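Local coordinates for protein protease lasA (Pseudomonas aeruginosa, PDB 3IT5) that cleaves peptide bonds after Gly-Gly as a secreted zinc metalloprotease, cutting the pentaglycine cross-links of staphylococcal cell walls and contributing to elastin breakdown, at residues Leu9-Arg12 with Ser16-Pro19; Ala37-Pro42 with Ala47-Val52; Gly140-Asn145 with Thr167-Phe172. All blocks are in the same frame, centred on the assembly; numbering follows the deposited sequence.

In the fold
The three contacts show three geometries of an aromatic pair at different depths of one fold. Contact 1 is buried, and its two indoles stack face over face between the N-terminal loop and strand 16-19. Contact 2 lies at the surface: two tyrosines meet obliquely, and two waters bridge the Asp-40 carboxylate to the carbonyl O of Ala-47. Both reach the same large antiparallel sheet, where strands 16-19 and 34-38 are neighbours, and Gln-18 is hydrogen-bonded to Ser-38 and Trp-41. Contact 3, partly buried, belongs to a separate four-stranded sheet and is an edge-to-face pair of tyrosine and histidine. It is tied to contact 1 by the backbone pair of Pro-19 with Phe-172.

Contact 1 of 3, residues Leu9-Arg12 with Ser16-Pro19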
loop_
_atom_site.group_PDB
_atom_site.type_symbol
_atom_site.label_atom_id
_atom_site.label_comp_id
_atom_site.label_asym_id
_atom_site.label_seq_id
_atom_site.Cartn_x
_atom_site.Cartn_y
_atom_site.Cartn_z
ATOM N N LEU A 9 2.810 7.001 2.274
ATOM C CA LEU A 9 2.373 5.646 2.626
ATOM C C LEU A 9 0.847 5.594 2.814
ATOM O O LEU A 9 0.251 6.574 3.276
ATOM C CB LEU A 9 3.095 5.167 3.893
ATOM C CG LEU A 9 4.623 5.076 3.813
ATOM C CD1 LEU A 9 5.256 5.134 5.213
ATOM C CD2 LEU A 9 5.074 3.823 3.050
ATOM N N PRO A 10 0.212 4.453 2.459
ATOM C CA PRO A 10 -1.256 4.343 2.452
ATOM C C PRO A 10 -1.919 4.139 3.825
ATOM O O PRO A 10 -2.853 3.336 3.956
ATOM C CB PRO A 10 -1.506 3.140 1.531
ATOM C CG PRO A 10 -0.310 2.282 1.725
ATOM C CD PRO A 10 0.851 3.222 1.952
ATOM N N TRP A 11 -1.424 4.848 4.839
ATOM C CA TRP A 11 -2.130 4.979 6.113
ATOM C C TRP A 11 -2.027 6.409 6.633
ATOM O O TRP A 11 -1.258 7.209 6.099
ATOM C CB TRP A 11 -1.645 3.967 7.154
ATOM C CG TRP A 11 -0.164 3.944 7.413
ATOM C CD1 TRP A 11 0.530 4.715 8.305
ATOM C CD2 TRP A 11 0.799 3.072 6.803
ATOM N NE1 TRP A 11 1.868 4.385 8.278
ATOM C CE2 TRP A 11 2.059 3.380 7.364
ATOM C CE3 TRP A 11 0.719 2.063 5.831
ATOM C CZ2 TRP A 11 3.229 2.713 6.991
ATOM C CZ3 TRP A 11 1.887 1.404 5.454
ATOM C CH2 TRP A 11 3.124 1.732 6.036
ATOM N N ARG A 12 -2.816 6.725 7.657
ATOM C CA ARG A 12 -2.883 8.081 8.197
ATOM C C ARG A 12 -1.515 8.652 8.560
ATOM O O ARG A 12 -0.679 7.972 9.155
ATOM C CB ARG A 12 -3.779 8.129 9.428
ATOM C CG ARG A 12 -5.270 8.026 9.156
ATOM C CD ARG A 12 -5.980 7.676 10.450
ATOM N NE ARG A 12 -7.402 8.010 10.420
ATOM C CZ ARG A 12 -8.207 7.968 11.480
ATOM N NH1 ARG A 12 -7.734 7.610 12.670
ATOM N NH2 ARG A 12 -9.488 8.292 11.347
ATOM N N SER A 16 2.004 4.656 12.336
ATOM C CA SER A 16 3.003 3.691 11.882
ATOM C C SER A 16 2.415 2.289 11.734
ATOM O O SER A 16 1.827 1.750 12.676
ATOM C CB SER A 16 4.181 3.649 12.864
ATOM O OG SER A 16 4.743 4.936 13.062
ATOM N N TRP A 17 2.576 1.709 10.547
ATOM C CA TRP A 17 2.181 0.322 10.297
ATOM C C TRP A 17 3.401 -0.511 9.938
ATOM O O TRP A 17 4.457 0.037 9.599
ATOM C CB TRP A 17 1.173 0.248 9.145
ATOM C CG TRP A 17 -0.212 0.724 9.465
ATOM C CD1 TRP A 17 -0.626 1.392 10.584
ATOM C CD2 TRP A 17 -1.361 0.604 8.623
ATOM N NE1 TRP A 17 -1.966 1.678 10.497
ATOM C CE2 TRP A 17 -2.442 1.208 9.302
ATOM C CE3 TRP A 17 -1.584 0.034 7.363
ATOM C CZ2 TRP A 17 -3.728 1.257 8.763
ATOM C CZ3 TRP A 17 -2.861 0.098 6.821
ATOM C CH2 TRP A 17 -3.918 0.703 7.523
ATOM N N GLN A 18 3.241 -1.833 9.996
ATOM C CA GLN A 18 4.305 -2.772 9.631
ATOM C C GLN A 18 4.121 -3.312 8.211
ATOM O O GLN A 18 3.154 -4.035 7.945
ATOM C CB GLN A 18 4.325 -3.963 10.588
ATOM C CG GLN A 18 4.609 -3.649 12.041
ATOM C CD GLN A 18 4.507 -4.891 12.900
ATOM O OE1 GLN A 18 4.791 -6.001 12.440
ATOM N NE2 GLN A 18 4.091 -4.717 14.148
ATOM N N PRO A 19 5.060 -2.991 7.300
ATOM C CA PRO A 19 4.977 -3.556 5.951
ATOM C C PRO A 19 5.656 -4.921 5.845
ATOM O O PRO A 19 6.502 -5.257 6.676
ATOM C CB PRO A 19 5.727 -2.528 5.100
ATOM C CG PRO A 19 6.765 -1.953 6.050
ATOM C CD PRO A 19 6.223 -2.093 7.458
#
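Trp-11 and Trp-17 lay their indoles over one another in opposite directions, an offset stack in which each methylene covers the partner's six-membered ring. Followed outward, Trp-11 begins with CB, which sits 3.6 Å from the centroid of the six-membered ring of Trp-17, almost on its normal, a CH-pi contact. Next, CG lies 3.7 Å from Trp-17 CD2, where the two five-membered rings overlap with centroids 4.2 Å apart and planes inclined by 20°. The ring then divides. On one branch CE3 makes the tightest touch, 3.4 Å to Trp-17 CE3; on the other, NE1 passes 3.6 Å from the backbone N of Trp-17, while its own weak hydrogen bond goes to Tyr-15 O. At the far tip, CH2 is 4.0 Å from Trp-17 CB, and that methylene returns the CH-pi contact, 3.6 Å from the centroid of the Trp-11 six-membered ring. Tucked between backbone N and carbonyl carbon (chi1 54°), CG of Trp-11 lays the indole against that of Trp-17. The face of Trp-11 turned from Trp-17 has Leu-9 CB near its rim. Around the pair, Ala-37 of strand 34-38 touches both indoles, Leu-175 of strand 175-176 packs on Trp-11, and Val-51 of strand 50-52 and Tyr-102 of strand 98-102, edge-to-face, close round Trp-17.

Contact 2 of 3, residues Ala37-Pro42 with Ala47-Val52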
loop_
_atom_site.group_PDB
_atom_site.type_symbol
_atom_site.label_atom_id
_atom_site.label_comp_id
_atom_site.label_asym_id
_atom_site.label_seq_id
_atom_site.Cartn_x
_atom_site.Cartn_y
_atom_site.Cartn_z
ATOM N N ALA A 37 0.714 -4.196 4.457
ATOM C CA ALA A 37 0.948 -3.438 5.672
ATOM C C ALA A 37 -0.217 -3.612 6.629
ATOM O O ALA A 37 -1.380 -3.633 6.223
ATOM C CB ALA A 37 1.175 -1.962 5.361
ATOM N N SER A 38 0.116 -3.755 7.906
ATOM C CA SER A 38 -0.874 -3.873 8.957
ATOM C C SER A 38 -0.277 -3.271 10.217
ATOM O O SER A 38 0.924 -3.428 10.474
ATOM C CB SER A 38 -1.225 -5.343 9.188
ATOM O OG SER A 38 -2.232 -5.484 10.169
ATOM N N TYR A 39 -1.104 -2.579 10.995
ATOM C CA TYR A 39 -0.644 -2.015 12.263
ATOM C C TYR A 39 0.041 -3.078 13.121
ATOM O O TYR A 39 1.184 -2.888 13.539
ATOM C CB TYR A 39 -1.786 -1.340 13.045
ATOM C CG TYR A 39 -1.458 -1.144 14.516
ATOM C CD1 TYR A 39 -0.491 -0.225 14.915
ATOM C CD2 TYR A 39 -2.096 -1.896 15.501
ATOM C CE1 TYR A 39 -0.168 -0.053 16.261
ATOM C CE2 TYR A 39 -1.783 -1.735 16.853
ATOM C CZ TYR A 39 -0.820 -0.807 17.224
ATOM O OH TYR A 39 -0.500 -0.636 18.554
ATOM N N ASP A 40 -0.652 -4.194 13.358
ATOM C CA ASP A 40 -0.173 -5.230 14.285
ATOM C C ASP A 40 -0.104 -6.664 13.732
ATOM O O ASP A 40 0.389 -7.553 14.424
ATOM C CB ASP A 40 -0.992 -5.209 15.590
ATOM C CG ASP A 40 -2.500 -5.172 15.350
ATOM O OD1 ASP A 40 -2.936 -5.215 14.177
ATOM O OD2 ASP A 40 -3.254 -5.084 16.344
ATOM N N TRP A 41 -0.581 -6.876 12.501
ATOM C CA TRP A 41 -0.656 -8.212 11.863
ATOM C C TRP A 41 -1.345 -9.286 12.732
ATOM O O TRP A 41 -0.736 -10.311 13.066
ATOM C CB TRP A 41 0.731 -8.685 11.391
ATOM C CG TRP A 41 1.214 -7.990 10.148
ATOM C CD1 TRP A 41 1.972 -6.857 10.084
ATOM C CD2 TRP A 41 0.968 -8.386 8.789
ATOM N NE1 TRP A 41 2.211 -6.518 8.772
ATOM C CE2 TRP A 41 1.608 -7.441 7.957
ATOM C CE3 TRP A 41 0.273 -9.449 8.195
ATOM C CZ2 TRP A 41 1.572 -7.523 6.562
ATOM C CZ3 TRP A 41 0.238 -9.531 6.802
ATOM C CH2 TRP A 41 0.881 -8.570 6.004
ATOM N N PRO A 42 -2.628 -9.067 13.077
ATOM C CA PRO A 42 -3.280 -9.883 14.090
ATOM C C PRO A 42 -4.075 -11.053 13.498
ATOM O O PRO A 42 -3.974 -11.332 12.299
ATOM C CB PRO A 42 -4.237 -8.885 14.730
ATOM C CG PRO A 42 -4.670 -8.015 13.564
ATOM C CD PRO A 42 -3.565 -8.069 12.523
ATOM N N ALA A 47 -9.306 -5.819 15.722
ATOM C CA ALA A 47 -9.498 -4.421 15.350
ATOM C C ALA A 47 -8.667 -4.081 14.119
ATOM O O ALA A 47 -7.531 -4.537 13.986
ATOM C CB ALA A 47 -9.124 -3.507 16.521
ATOM N N THR A 48 -9.245 -3.302 13.209
ATOM C CA THR A 48 -8.545 -2.887 11.994
ATOM C C THR A 48 -8.499 -1.367 11.866
ATOM O O THR A 48 -9.254 -0.652 12.533
ATOM C CB THR A 48 -9.164 -3.489 10.714
ATOM O OG1 THR A 48 -10.440 -2.890 10.462
ATOM C CG2 THR A 48 -9.308 -5.013 10.829
ATOM N N TYR A 49 -7.624 -0.886 10.989
ATOM C CA TYR A 49 -7.286 0.532 10.960
ATOM C C TYR A 49 -7.444 1.185 9.588
ATOM O O TYR A 49 -7.730 0.510 8.597
ATOM C CB TYR A 49 -5.889 0.740 11.575
ATOM C CG TYR A 49 -5.870 0.363 13.044
ATOM C CD1 TYR A 49 -6.198 1.299 14.024
ATOM C CD2 TYR A 49 -5.564 -0.943 13.454
ATOM C CE1 TYR A 49 -6.205 0.960 15.374
ATOM C CE2 TYR A 49 -5.573 -1.296 14.805
ATOM C CZ TYR A 49 -5.890 -0.337 15.756
ATOM O OH TYR A 49 -5.898 -0.666 17.091
ATOM N N SER A 50 -7.271 2.504 9.548
ATOM C CA SER A 50 -7.639 3.303 8.376
ATOM C C SER A 50 -6.617 3.241 7.244
ATOM O O SER A 50 -5.425 3.500 7.454
ATOM C CB SER A 50 -7.889 4.758 8.789
ATOM O OG SER A 50 -8.883 4.824 9.801
ATOM N N VAL A 51 -7.100 2.887 6.051
ATOM C CA VAL A 51 -6.326 3.001 4.816
ATOM C C VAL A 51 -6.651 4.343 4.134
ATOM O O VAL A 51 -7.821 4.688 3.942
ATOM C CB VAL A 51 -6.615 1.832 3.836
ATOM C CG1 VAL A 51 -5.823 2.001 2.536
ATOM C CG2 VAL A 51 -6.302 0.475 4.480
ATOM N N VAL A 52 -5.613 5.096 3.784
ATOM C CA VAL A 52 -5.790 6.383 3.111
ATOM C C VAL A 52 -5.133 6.387 1.731
ATOM O O VAL A 52 -4.224 5.586 1.456
ATOM C CB VAL A 52 -5.253 7.582 3.951
ATOM C CG1 VAL A 52 -5.829 7.574 5.374
ATOM C CG2 VAL A 52 -3.731 7.587 3.985
HETATM O O HOH W 1 -6.042 -5.081 16.289
HETATM O O HOH W 2 -5.319 -5.102 12.714
#
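At the end of strand 34-38, which carries the zinc ligand Asp-36, the chain turns through an ST motif and brings Tyr-39 against Tyr-49, in the loop leading into strand 50-52. The motif is made by Ser-38, whose OG accepts a hydrogen bond from the backbone N of Trp-41 at 3.2 Å. Tyr-39, in the turn, is exposed, yet its side chain lies about 9 Å from that of His-120, one of two histidines inferred to act as proton donor/acceptor in this M23 peptidase.

The two phenol rings meet obliquely, with planes at 60° and centroids 5.1 Å apart, so that one flank of each ring does the touching. Tyr-39 CD2 lies 3.6 Å from Tyr-49 CE2, and Tyr-39 CB follows at 3.8 Å from Tyr-49 CD2. The approach depends on the first torsion of Tyr-39, which sets CG opposite its backbone N (chi1 162°) and so puts CD2 beside Tyr-49 CE2.

Beside this apolar touch runs a polar bridge built from two waters. One donates to Asp-40 OD2 (2.8 Å) and the other to Asp-40 OD1 (2.8 Å); each gives its second hydrogen to the carbonyl O of Ala-47. The result is a ring of four hydrogen bonds closed through the carboxylate, in which the waters supply the donors that two facing acceptor groups lack.

The Trp-41 indole meets the His-120 ring at a small angle. Trp-17 of strand 16-19 packs against both tyrosines, and Tyr-102 of strand 98-102 touches Tyr-49 and Asp-40.

Contact 3 of 3, residues Gly140-Asn145 with Thr167-Phe172; sequences GPYRIN and TTHCAF
Tyr-142 reaches His-169 from a segment that begins at Gly-140, where a positive phi of 64° favours glycine and the backbone is hydrogen-bonded to Met-7. Pro-141 follows and sets its CG over the centre of the Tyr-142 ring, 4.3 Å above the plane. The tyrosine itself then makes the contact: its CE1 edge points at one face of the imidazole, 3.5 Å from both His-169 CD2 and His-169 NE2. The pair is T-shaped, with planes at 76° and centroids 4.9 Å apart. His-169 CG lies anti to its carbonyl carbon (chi1 -56°), which presents a ring face to Tyr-142 CE1, and NE2 shares a 2.8 Å hydrogen bond with Thr-167 OG1. The phenol OH of Tyr-142 is hydrogen-bonded to Tyr-176 O. Strands 142-145 and 168-169 belong to one antiparallel four-stranded sheet but are not adjacent in it; strand 159-162 runs between them, so the rings meet across an intervening strand, with Leu-175 touching both. Arg-143 continues the strand, its backbone paired with Tyr-161, and Ile-144 pairs with the backbone of Gly-136 and Ala-137. Asn-145 OD1 bonds to Gln-135 NE2, and its ND2 to Arg-157 O, while Cys-170, just past His-169, forms a disulfide with Cys-155.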
loop_
_atom_site.group_PDB
_atom_site.type_symbol
_atom_site.label_atom_id
_atom_site.label_comp_id
_atom_site.label_asym_id
_atom_site.label_seq_id
_atom_site.Cartn_x
_atom_site.Cartn_y
_atom_site.Cartn_z
ATOM N N GLY A 140 6.699 9.114 0.730
ATOM C CA GLY A 140 7.286 10.084 1.654
ATOM C C GLY A 140 8.784 10.158 1.399
ATOM O O GLY A 140 9.210 10.155 0.240
ATOM N N PRO A 141 9.595 10.201 2.476
ATOM C CA PRO A 141 11.051 10.227 2.333
ATOM C C PRO A 141 11.642 8.873 1.915
ATOM O O PRO A 141 12.788 8.823 1.458
ATOM C CB PRO A 141 11.530 10.604 3.740
ATOM C CG PRO A 141 10.468 10.062 4.648
ATOM C CD PRO A 141 9.176 10.248 3.891
ATOM N N TYR A 142 10.864 7.798 2.071
ATOM C CA TYR A 142 11.349 6.432 1.834
ATOM C C TYR A 142 11.446 6.063 0.357
ATOM O O TYR A 142 10.482 6.229 -0.402
ATOM C CB TYR A 142 10.460 5.396 2.535
ATOM C CG TYR A 142 10.229 5.638 4.008
ATOM C CD1 TYR A 142 11.264 5.494 4.932
ATOM C CD2 TYR A 142 8.968 5.994 4.479
ATOM C CE1 TYR A 142 11.047 5.719 6.292
ATOM C CE2 TYR A 142 8.743 6.220 5.832
ATOM C CZ TYR A 142 9.787 6.081 6.731
ATOM O OH TYR A 142 9.567 6.294 8.069
ATOM N N ARG A 143 12.615 5.561 -0.033
ATOM C CA ARG A 143 12.803 4.909 -1.321
ATOM C C ARG A 143 12.840 3.408 -1.075
ATOM O O ARG A 143 13.604 2.926 -0.236
ATOM C CB ARG A 143 14.104 5.366 -1.989
ATOM C CG ARG A 143 14.405 4.663 -3.313
ATOM C CD ARG A 143 15.800 4.992 -3.827
ATOM N NE ARG A 143 15.872 6.342 -4.383
ATOM C CZ ARG A 143 16.906 6.828 -5.066
ATOM N NH1 ARG A 143 17.980 6.080 -5.297
ATOM N NH2 ARG A 143 16.862 8.071 -5.529
ATOM N N ILE A 144 12.011 2.673 -1.804
ATOM C CA ILE A 144 11.914 1.227 -1.622
ATOM C C ILE A 144 12.875 0.467 -2.545
ATOM O O ILE A 144 13.017 0.790 -3.731
ATOM C CB ILE A 144 10.439 0.733 -1.749
ATOM C CG1 ILE A 144 10.330 -0.785 -1.555
ATOM C CG2 ILE A 144 9.821 1.163 -3.070
ATOM C CD1 ILE A 144 8.910 -1.262 -1.245
ATOM N N ASN A 145 13.567 -0.509 -1.968
ATOM C CA ASN A 145 14.328 -1.473 -2.742
ATOM C C ASN A 145 13.617 -2.816 -2.673
ATOM O O ASN A 145 13.264 -3.296 -1.590
ATOM C CB ASN A 145 15.760 -1.596 -2.225
ATOM C CG ASN A 145 16.693 -2.266 -3.224
ATOM O OD1 ASN A 145 17.070 -1.671 -4.238
ATOM N ND2 ASN A 145 17.090 -3.501 -2.927
ATOM N N THR A 167 18.391 6.629 7.290
ATOM C CA THR A 167 18.001 5.408 8.006
ATOM C C THR A 167 17.413 4.331 7.097
ATOM O O THR A 167 16.725 4.630 6.115
ATOM C CB THR A 167 16.985 5.702 9.136
ATOM O OG1 THR A 167 15.991 6.623 8.668
ATOM C CG2 THR A 167 17.679 6.302 10.336
ATOM N N THR A 168 17.696 3.076 7.444
ATOM C CA THR A 168 17.160 1.912 6.741
ATOM C C THR A 168 16.049 1.285 7.578
ATOM O O THR A 168 16.185 1.137 8.796
ATOM C CB THR A 168 18.275 0.885 6.455
ATOM O OG1 THR A 168 19.313 1.520 5.706
ATOM C CG2 THR A 168 17.749 -0.312 5.659
ATOM N N HIS A 169 14.949 0.927 6.921
ATOM C CA HIS A 169 13.745 0.465 7.609
ATOM C C HIS A 169 13.299 -0.902 7.115
ATOM O O HIS A 169 13.057 -1.096 5.924
ATOM C CB HIS A 169 12.624 1.498 7.465
ATOM C CG HIS A 169 13.009 2.862 7.947
ATOM N ND1 HIS A 169 12.629 3.353 9.178
ATOM C CD2 HIS A 169 13.767 3.827 7.375
ATOM C CE1 HIS A 169 13.123 4.567 9.337
ATOM N NE2 HIS A 169 13.824 4.876 8.259
ATOM N N CYS A 170 13.181 -1.838 8.050
ATOM C CA CYS A 170 12.979 -3.248 7.727
ATOM C C CYS A 170 11.507 -3.648 7.679
ATOM O O CYS A 170 10.644 -2.973 8.246
ATOM C CB CYS A 170 13.730 -4.135 8.735
ATOM S SG CYS A 170 15.513 -3.778 8.899
ATOM N N ALA A 171 11.235 -4.758 6.996
ATOM C CA ALA A 171 9.922 -5.386 7.042
ATOM C C ALA A 171 9.623 -5.795 8.479
ATOM O O ALA A 171 10.531 -6.191 9.218
ATOM C CB ALA A 171 9.881 -6.590 6.132
ATOM N N PHE A 172 8.357 -5.656 8.866
ATOM C CA PHE A 172 7.854 -6.033 10.196
ATOM C C PHE A 172 8.379 -5.173 11.359
ATOM O O PHE A 172 8.438 -5.625 12.506
ATOM C CB PHE A 172 8.026 -7.542 10.448
ATOM C CG PHE A 172 7.370 -8.406 9.396
ATOM C CD1 PHE A 172 8.119 -9.308 8.652
ATOM C CD2 PHE A 172 6.007 -8.298 9.138
ATOM C CE1 PHE A 172 7.519 -10.097 7.675
ATOM C CE2 PHE A 172 5.399 -9.084 8.161
ATOM C CZ PHE A 172 6.157 -9.987 7.432
#